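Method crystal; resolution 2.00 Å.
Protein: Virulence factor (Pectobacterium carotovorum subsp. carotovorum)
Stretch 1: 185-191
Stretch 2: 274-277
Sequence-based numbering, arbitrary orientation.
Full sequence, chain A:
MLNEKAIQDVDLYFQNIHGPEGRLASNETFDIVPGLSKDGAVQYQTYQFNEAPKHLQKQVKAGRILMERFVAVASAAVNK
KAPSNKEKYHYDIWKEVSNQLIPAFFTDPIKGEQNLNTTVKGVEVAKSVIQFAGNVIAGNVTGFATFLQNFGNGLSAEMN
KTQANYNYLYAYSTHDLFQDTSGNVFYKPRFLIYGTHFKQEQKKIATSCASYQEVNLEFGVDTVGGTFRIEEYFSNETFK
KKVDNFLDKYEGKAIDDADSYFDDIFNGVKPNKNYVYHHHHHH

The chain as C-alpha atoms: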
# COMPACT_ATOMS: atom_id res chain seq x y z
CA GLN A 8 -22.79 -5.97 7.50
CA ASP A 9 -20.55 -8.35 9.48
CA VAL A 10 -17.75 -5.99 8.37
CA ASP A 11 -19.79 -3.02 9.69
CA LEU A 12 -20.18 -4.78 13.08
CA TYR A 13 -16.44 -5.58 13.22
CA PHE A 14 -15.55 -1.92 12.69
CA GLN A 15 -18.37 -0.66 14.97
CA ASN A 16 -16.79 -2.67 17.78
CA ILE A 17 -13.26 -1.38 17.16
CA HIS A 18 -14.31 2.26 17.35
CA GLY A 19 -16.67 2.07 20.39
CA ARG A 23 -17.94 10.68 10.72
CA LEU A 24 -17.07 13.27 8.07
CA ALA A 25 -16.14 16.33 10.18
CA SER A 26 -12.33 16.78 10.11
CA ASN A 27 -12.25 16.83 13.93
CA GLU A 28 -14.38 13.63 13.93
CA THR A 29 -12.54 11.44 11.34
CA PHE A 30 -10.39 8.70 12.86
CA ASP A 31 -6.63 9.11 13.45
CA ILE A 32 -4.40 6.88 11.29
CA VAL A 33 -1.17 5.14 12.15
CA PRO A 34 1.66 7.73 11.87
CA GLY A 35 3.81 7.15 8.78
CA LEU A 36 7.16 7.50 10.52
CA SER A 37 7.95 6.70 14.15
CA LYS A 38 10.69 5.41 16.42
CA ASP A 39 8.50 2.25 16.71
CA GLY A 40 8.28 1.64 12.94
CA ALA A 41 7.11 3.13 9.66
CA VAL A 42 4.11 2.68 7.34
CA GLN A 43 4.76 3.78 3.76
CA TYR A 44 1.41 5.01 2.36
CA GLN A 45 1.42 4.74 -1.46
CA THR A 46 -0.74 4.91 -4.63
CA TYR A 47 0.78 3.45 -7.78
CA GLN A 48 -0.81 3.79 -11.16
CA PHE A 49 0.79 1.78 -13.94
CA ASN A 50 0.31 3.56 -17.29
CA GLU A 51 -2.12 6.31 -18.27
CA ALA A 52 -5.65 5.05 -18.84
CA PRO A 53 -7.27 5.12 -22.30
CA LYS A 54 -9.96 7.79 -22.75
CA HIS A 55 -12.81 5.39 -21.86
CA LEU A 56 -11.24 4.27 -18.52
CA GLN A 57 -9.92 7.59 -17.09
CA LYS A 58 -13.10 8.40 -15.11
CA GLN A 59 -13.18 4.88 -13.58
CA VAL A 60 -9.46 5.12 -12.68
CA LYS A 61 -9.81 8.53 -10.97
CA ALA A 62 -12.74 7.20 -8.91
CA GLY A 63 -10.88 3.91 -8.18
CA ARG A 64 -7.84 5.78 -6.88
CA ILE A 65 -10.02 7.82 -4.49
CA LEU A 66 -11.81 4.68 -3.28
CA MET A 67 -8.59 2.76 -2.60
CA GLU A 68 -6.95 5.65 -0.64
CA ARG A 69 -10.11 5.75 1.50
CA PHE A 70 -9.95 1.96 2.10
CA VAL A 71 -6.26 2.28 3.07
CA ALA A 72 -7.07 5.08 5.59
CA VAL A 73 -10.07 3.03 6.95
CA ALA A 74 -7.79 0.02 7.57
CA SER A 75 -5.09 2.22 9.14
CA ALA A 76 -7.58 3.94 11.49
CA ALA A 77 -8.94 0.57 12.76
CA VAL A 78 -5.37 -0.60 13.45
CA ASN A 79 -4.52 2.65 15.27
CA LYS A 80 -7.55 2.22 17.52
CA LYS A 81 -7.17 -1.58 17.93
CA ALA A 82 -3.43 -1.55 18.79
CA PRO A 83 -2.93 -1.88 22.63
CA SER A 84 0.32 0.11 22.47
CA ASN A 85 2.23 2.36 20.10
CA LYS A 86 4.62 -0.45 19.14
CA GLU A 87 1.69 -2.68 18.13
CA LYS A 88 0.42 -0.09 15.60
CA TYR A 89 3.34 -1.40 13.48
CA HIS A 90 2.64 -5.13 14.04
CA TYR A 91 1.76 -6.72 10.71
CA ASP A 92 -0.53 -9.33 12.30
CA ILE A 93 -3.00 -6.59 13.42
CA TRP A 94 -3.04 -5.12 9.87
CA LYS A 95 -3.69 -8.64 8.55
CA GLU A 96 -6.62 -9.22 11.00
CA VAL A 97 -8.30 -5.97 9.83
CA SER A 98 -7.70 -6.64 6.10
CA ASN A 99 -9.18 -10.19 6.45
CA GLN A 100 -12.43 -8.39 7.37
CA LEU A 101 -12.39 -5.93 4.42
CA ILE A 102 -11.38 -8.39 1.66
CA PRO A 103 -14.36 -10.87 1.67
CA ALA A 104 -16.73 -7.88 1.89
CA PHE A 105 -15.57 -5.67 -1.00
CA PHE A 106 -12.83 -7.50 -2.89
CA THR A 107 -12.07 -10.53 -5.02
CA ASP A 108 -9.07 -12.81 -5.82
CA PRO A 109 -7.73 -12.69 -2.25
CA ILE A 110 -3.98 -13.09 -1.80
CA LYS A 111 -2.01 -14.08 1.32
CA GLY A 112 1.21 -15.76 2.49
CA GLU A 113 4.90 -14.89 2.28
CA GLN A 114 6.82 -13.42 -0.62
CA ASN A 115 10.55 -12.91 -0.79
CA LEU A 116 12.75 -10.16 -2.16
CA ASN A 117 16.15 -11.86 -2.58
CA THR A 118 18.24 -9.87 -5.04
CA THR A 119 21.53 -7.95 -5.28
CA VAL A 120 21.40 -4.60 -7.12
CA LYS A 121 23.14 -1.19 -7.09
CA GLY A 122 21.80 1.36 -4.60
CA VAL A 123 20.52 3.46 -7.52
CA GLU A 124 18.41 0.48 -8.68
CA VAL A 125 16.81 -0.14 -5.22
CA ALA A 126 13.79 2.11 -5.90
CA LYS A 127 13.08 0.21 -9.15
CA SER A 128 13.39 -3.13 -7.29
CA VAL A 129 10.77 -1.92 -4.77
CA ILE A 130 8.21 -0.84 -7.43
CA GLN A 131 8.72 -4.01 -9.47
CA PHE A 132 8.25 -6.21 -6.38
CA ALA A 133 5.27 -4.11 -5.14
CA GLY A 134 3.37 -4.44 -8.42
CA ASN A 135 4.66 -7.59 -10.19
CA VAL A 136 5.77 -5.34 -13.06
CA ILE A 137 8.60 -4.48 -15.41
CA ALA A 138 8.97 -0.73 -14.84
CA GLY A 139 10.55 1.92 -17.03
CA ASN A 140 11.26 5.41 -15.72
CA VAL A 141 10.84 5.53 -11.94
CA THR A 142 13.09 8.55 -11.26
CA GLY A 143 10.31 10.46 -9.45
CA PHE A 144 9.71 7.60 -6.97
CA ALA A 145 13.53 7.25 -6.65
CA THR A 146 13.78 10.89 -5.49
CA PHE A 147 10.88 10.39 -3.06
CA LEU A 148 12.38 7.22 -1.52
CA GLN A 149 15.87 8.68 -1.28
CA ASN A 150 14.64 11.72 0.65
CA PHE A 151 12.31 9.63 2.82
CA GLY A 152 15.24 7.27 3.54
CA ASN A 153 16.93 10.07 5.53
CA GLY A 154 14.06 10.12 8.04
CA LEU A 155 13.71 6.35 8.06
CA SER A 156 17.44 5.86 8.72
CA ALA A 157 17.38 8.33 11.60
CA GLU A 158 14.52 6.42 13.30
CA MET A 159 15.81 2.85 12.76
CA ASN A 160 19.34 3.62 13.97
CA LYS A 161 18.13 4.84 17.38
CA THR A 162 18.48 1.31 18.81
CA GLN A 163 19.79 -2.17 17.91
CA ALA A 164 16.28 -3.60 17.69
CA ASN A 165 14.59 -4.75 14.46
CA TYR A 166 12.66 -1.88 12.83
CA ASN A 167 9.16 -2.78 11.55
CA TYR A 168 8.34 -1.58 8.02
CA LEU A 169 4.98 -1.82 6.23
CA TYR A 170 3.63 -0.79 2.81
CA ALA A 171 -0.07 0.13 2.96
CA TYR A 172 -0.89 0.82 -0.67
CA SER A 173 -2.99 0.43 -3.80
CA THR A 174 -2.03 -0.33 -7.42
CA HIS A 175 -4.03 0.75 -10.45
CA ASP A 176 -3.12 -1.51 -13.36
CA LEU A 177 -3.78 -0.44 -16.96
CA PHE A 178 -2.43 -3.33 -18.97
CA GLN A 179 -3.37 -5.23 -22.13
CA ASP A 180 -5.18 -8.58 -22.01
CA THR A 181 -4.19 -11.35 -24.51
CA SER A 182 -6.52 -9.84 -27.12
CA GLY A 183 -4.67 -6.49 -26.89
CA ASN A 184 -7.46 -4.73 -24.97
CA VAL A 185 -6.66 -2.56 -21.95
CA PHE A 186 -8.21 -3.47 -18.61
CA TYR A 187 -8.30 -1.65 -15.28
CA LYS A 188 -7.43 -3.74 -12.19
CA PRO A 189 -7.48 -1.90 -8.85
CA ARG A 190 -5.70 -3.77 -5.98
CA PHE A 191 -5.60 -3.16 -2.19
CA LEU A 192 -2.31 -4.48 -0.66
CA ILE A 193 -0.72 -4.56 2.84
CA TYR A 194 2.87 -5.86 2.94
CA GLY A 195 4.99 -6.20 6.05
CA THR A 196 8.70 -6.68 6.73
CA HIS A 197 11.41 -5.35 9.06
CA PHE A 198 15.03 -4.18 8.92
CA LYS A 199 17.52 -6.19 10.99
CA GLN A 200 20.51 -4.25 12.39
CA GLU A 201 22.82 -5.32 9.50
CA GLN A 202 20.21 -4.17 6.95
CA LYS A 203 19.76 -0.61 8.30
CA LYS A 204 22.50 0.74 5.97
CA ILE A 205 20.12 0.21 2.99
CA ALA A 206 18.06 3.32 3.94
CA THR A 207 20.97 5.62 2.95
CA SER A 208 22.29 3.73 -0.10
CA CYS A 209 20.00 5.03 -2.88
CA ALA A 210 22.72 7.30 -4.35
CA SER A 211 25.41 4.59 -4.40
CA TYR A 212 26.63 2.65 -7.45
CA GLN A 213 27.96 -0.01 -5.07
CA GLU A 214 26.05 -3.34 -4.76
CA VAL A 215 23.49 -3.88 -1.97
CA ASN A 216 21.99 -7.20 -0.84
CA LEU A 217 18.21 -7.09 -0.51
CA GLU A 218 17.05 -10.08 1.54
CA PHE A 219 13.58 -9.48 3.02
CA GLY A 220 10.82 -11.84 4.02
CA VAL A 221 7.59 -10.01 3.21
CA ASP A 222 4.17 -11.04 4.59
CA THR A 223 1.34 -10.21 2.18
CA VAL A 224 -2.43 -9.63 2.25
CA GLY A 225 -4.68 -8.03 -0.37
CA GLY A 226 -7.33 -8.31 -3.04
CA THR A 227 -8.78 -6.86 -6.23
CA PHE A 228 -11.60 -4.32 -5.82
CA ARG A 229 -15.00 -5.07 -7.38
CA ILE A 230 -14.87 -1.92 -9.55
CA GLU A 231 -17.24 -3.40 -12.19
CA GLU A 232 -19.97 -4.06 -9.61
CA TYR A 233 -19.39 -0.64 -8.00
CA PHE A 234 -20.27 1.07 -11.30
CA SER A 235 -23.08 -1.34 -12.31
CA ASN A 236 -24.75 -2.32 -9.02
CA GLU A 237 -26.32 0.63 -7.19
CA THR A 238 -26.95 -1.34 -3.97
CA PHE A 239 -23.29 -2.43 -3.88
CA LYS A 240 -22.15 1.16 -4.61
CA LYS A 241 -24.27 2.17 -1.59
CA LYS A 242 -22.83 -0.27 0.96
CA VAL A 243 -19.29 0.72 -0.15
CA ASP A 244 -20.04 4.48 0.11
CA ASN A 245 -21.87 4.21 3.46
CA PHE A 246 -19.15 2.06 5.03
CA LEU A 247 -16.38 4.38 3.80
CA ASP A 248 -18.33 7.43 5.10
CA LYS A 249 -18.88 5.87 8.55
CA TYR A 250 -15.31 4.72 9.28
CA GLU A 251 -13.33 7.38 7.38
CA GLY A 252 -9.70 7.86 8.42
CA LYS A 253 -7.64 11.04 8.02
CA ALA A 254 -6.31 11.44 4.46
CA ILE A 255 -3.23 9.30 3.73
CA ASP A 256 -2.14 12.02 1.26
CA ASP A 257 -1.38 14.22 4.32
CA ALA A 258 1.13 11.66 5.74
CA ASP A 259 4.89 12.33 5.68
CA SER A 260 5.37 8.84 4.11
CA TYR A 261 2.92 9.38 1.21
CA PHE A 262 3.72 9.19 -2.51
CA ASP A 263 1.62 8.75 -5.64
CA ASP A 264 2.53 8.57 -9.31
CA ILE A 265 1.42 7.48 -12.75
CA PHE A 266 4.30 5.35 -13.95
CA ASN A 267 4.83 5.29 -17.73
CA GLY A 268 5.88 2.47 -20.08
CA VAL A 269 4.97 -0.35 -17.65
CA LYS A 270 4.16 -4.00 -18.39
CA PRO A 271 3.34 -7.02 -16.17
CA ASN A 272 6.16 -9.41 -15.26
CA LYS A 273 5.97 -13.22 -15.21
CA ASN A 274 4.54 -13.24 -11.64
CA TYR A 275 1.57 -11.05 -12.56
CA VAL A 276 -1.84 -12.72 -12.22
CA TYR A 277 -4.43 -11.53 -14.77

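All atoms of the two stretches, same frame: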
# COMPACT_ATOMS: atom_id res chain seq x y z
N VAL A 185 -7.05 -3.07 -23.27
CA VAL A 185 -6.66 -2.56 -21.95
C VAL A 185 -7.75 -2.82 -20.91
O VAL A 185 -8.93 -2.54 -21.14
CB VAL A 185 -6.31 -1.06 -21.98
CG1 VAL A 185 -5.97 -0.54 -20.57
CG2 VAL A 185 -5.14 -0.81 -22.92
N PHE A 186 -7.33 -3.34 -19.76
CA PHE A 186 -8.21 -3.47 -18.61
C PHE A 186 -7.71 -2.62 -17.44
O PHE A 186 -6.52 -2.26 -17.36
CB PHE A 186 -8.37 -4.94 -18.20
CG PHE A 186 -7.07 -5.60 -17.78
CD1 PHE A 186 -6.58 -5.43 -16.49
CD2 PHE A 186 -6.34 -6.35 -18.69
CE1 PHE A 186 -5.39 -6.03 -16.10
CE2 PHE A 186 -5.13 -6.95 -18.31
CZ PHE A 186 -4.66 -6.78 -17.01
N TYR A 187 -8.64 -2.29 -16.55
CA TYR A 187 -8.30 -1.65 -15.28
C TYR A 187 -8.49 -2.64 -14.12
O TYR A 187 -9.59 -3.14 -13.88
CB TYR A 187 -9.09 -0.34 -15.11
CG TYR A 187 -8.99 0.30 -13.74
CD1 TYR A 187 -7.74 0.53 -13.13
CD2 TYR A 187 -10.14 0.69 -13.06
CE1 TYR A 187 -7.67 1.13 -11.87
CE2 TYR A 187 -10.08 1.29 -11.82
CZ TYR A 187 -8.84 1.50 -11.22
OH TYR A 187 -8.78 2.10 -9.98
N LYS A 188 -7.38 -2.93 -13.41
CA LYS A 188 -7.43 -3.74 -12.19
C LYS A 188 -6.97 -2.92 -10.98
O LYS A 188 -5.78 -2.58 -10.88
CB LYS A 188 -6.58 -5.01 -12.34
CG LYS A 188 -6.71 -6.01 -11.17
CD LYS A 188 -5.62 -7.10 -11.21
CE LYS A 188 -5.77 -8.04 -12.41
NZ LYS A 188 -7.11 -8.73 -12.46
N PRO A 189 -7.91 -2.53 -10.09
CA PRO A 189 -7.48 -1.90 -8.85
C PRO A 189 -7.24 -2.91 -7.71
O PRO A 189 -8.13 -3.71 -7.40
CB PRO A 189 -8.64 -0.97 -8.50
CG PRO A 189 -9.86 -1.62 -9.12
CD PRO A 189 -9.38 -2.56 -10.22
N ARG A 190 -6.05 -2.86 -7.11
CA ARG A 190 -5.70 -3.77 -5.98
C ARG A 190 -5.39 -3.02 -4.67
O ARG A 190 -4.73 -1.96 -4.70
CB ARG A 190 -4.49 -4.64 -6.34
CG ARG A 190 -4.69 -5.63 -7.47
CD ARG A 190 -3.36 -6.35 -7.82
NE ARG A 190 -2.48 -5.58 -8.71
CZ ARG A 190 -1.15 -5.72 -8.79
NH1 ARG A 190 -0.52 -6.61 -8.02
NH2 ARG A 190 -0.43 -4.96 -9.63
N PHE A 191 -5.86 -3.59 -3.55
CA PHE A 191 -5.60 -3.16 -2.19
C PHE A 191 -4.58 -4.15 -1.59
O PHE A 191 -4.82 -5.36 -1.58
CB PHE A 191 -6.92 -3.18 -1.40
CG PHE A 191 -6.79 -2.93 0.09
CD1 PHE A 191 -6.85 -1.65 0.62
CD2 PHE A 191 -6.66 -4.01 0.98
CE1 PHE A 191 -6.77 -1.44 2.02
CE2 PHE A 191 -6.57 -3.81 2.36
CZ PHE A 191 -6.62 -2.53 2.88
N ASN A 274 5.25 -12.88 -12.86
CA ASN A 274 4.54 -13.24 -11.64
C ASN A 274 3.15 -12.62 -11.57
O ASN A 274 2.40 -12.87 -10.64
CB ASN A 274 5.32 -12.85 -10.39
CG ASN A 274 6.73 -13.41 -10.36
OD1 ASN A 274 7.66 -12.75 -9.86
ND2 ASN A 274 6.92 -14.60 -10.90
N TYR A 275 2.83 -11.78 -12.55
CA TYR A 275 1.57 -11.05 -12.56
C TYR A 275 0.42 -12.02 -12.84
O TYR A 275 0.52 -12.87 -13.73
CB TYR A 275 1.61 -9.92 -13.61
CG TYR A 275 0.40 -9.01 -13.58
CD1 TYR A 275 0.37 -7.87 -12.78
CD2 TYR A 275 -0.73 -9.30 -14.36
CE1 TYR A 275 -0.75 -7.04 -12.75
CE2 TYR A 275 -1.86 -8.47 -14.34
CZ TYR A 275 -1.85 -7.34 -13.55
OH TYR A 275 -2.97 -6.53 -13.52
N VAL A 276 -0.64 -11.89 -12.06
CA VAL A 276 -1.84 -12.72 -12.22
C VAL A 276 -2.97 -11.90 -12.83
O VAL A 276 -3.49 -10.98 -12.19
CB VAL A 276 -2.33 -13.31 -10.87
CG1 VAL A 276 -3.59 -14.18 -11.09
CG2 VAL A 276 -1.23 -14.11 -10.18
N TYR A 277 -3.35 -12.24 -14.06
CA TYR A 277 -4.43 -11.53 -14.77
C TYR A 277 -5.81 -11.82 -14.17
O TYR A 277 -6.00 -12.84 -13.48
CB TYR A 277 -4.42 -11.88 -16.27
CG TYR A 277 -3.24 -11.31 -17.03
CD1 TYR A 277 -2.03 -12.00 -17.09
CD2 TYR A 277 -3.33 -10.09 -17.71
CE1 TYR A 277 -0.94 -11.49 -17.78
CE2 TYR A 277 -2.24 -9.57 -18.41
CZ TYR A 277 -1.05 -10.28 -18.44
OH TYR A 277 0.04 -9.80 -19.11

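No hydrogen bond joins these two stretches, although a lysine, an arginine and two tyrosines meet between them; the contact is held by van der Waals packing, much of it through carbon, of side chains most of which carry polar ends. The backbones stay well apart. Stretch 1 is a β-strand, stretch 2 an irregular segment, and the closest pair of CA atoms, those of Lys 188 and Tyr 277, are 8.7 Å from each other. At that spacing the main chains cannot pair as neighbouring strands do, and long side chains must bridge the gap. The buried area is modest, 254 Å² over both sides.

The alternation of the β-strand decides which residues take part. Phe 186, Lys 188 and Arg 190 direct their CA-to-CB bonds toward stretch 2, whereas Tyr 187, between Phe 186 and Lys 188, points away and is buried. One face of the strand, every second residue, thus supplies the whole contact from this side.

Tyr 275 is the hub, touching all three. Its CA-to-CB bond runs sideways, but the long, flat side chain carries its phenol end close to the strand. OH of Tyr 275 lies 3.6 Å from CE1 of Phe 186, at the edge of the phenylalanine ring, and 3.4 Å from CE of Lys 188. Its hydrogen bonding is satisfied elsewhere in the structure, so it can meet these carbons without leaving its polar group unpaired. Farther along the strand, CE1 of Tyr 275 lies 3.8 Å from NH2 of Arg 190, over one face of the guanidinium, whose NE and NH2 are hydrogen-bonded elsewhere in the structure. The approach is to the edge of the tyrosine ring, so the two planes do not stack.

Phe 186 also meets Tyr 277, whose CA-to-CB bond runs sideways but whose side chain ends nearer the strand, its ring carbons giving an apolar partner: CZ of Phe 186 lies 3.6 Å from CD2 of Tyr 277. The rings touch rim to rim, planes inclined at 72°, neither over the face of the other. Phenylalanine suits this place because its apolar rim can contact both tyrosines: CZ of Phe 186 is also 4.2 Å from CE2 of Tyr 275.

Lys 188 shows how a charged residue can contribute through its carbons. Chi1 and chi2, both t, extend the chain; the m turn at chi3 places CE of Lys 188 3.7 Å from the carbonyl O of Val 276, and the m turn at chi4 then places NZ of Lys 188 3.8 Å from C of Tyr 277. Val 276 otherwise contributes little: its side chain comes no nearer than 6.5 Å, from CB of Val 276 to CE of Lys 188.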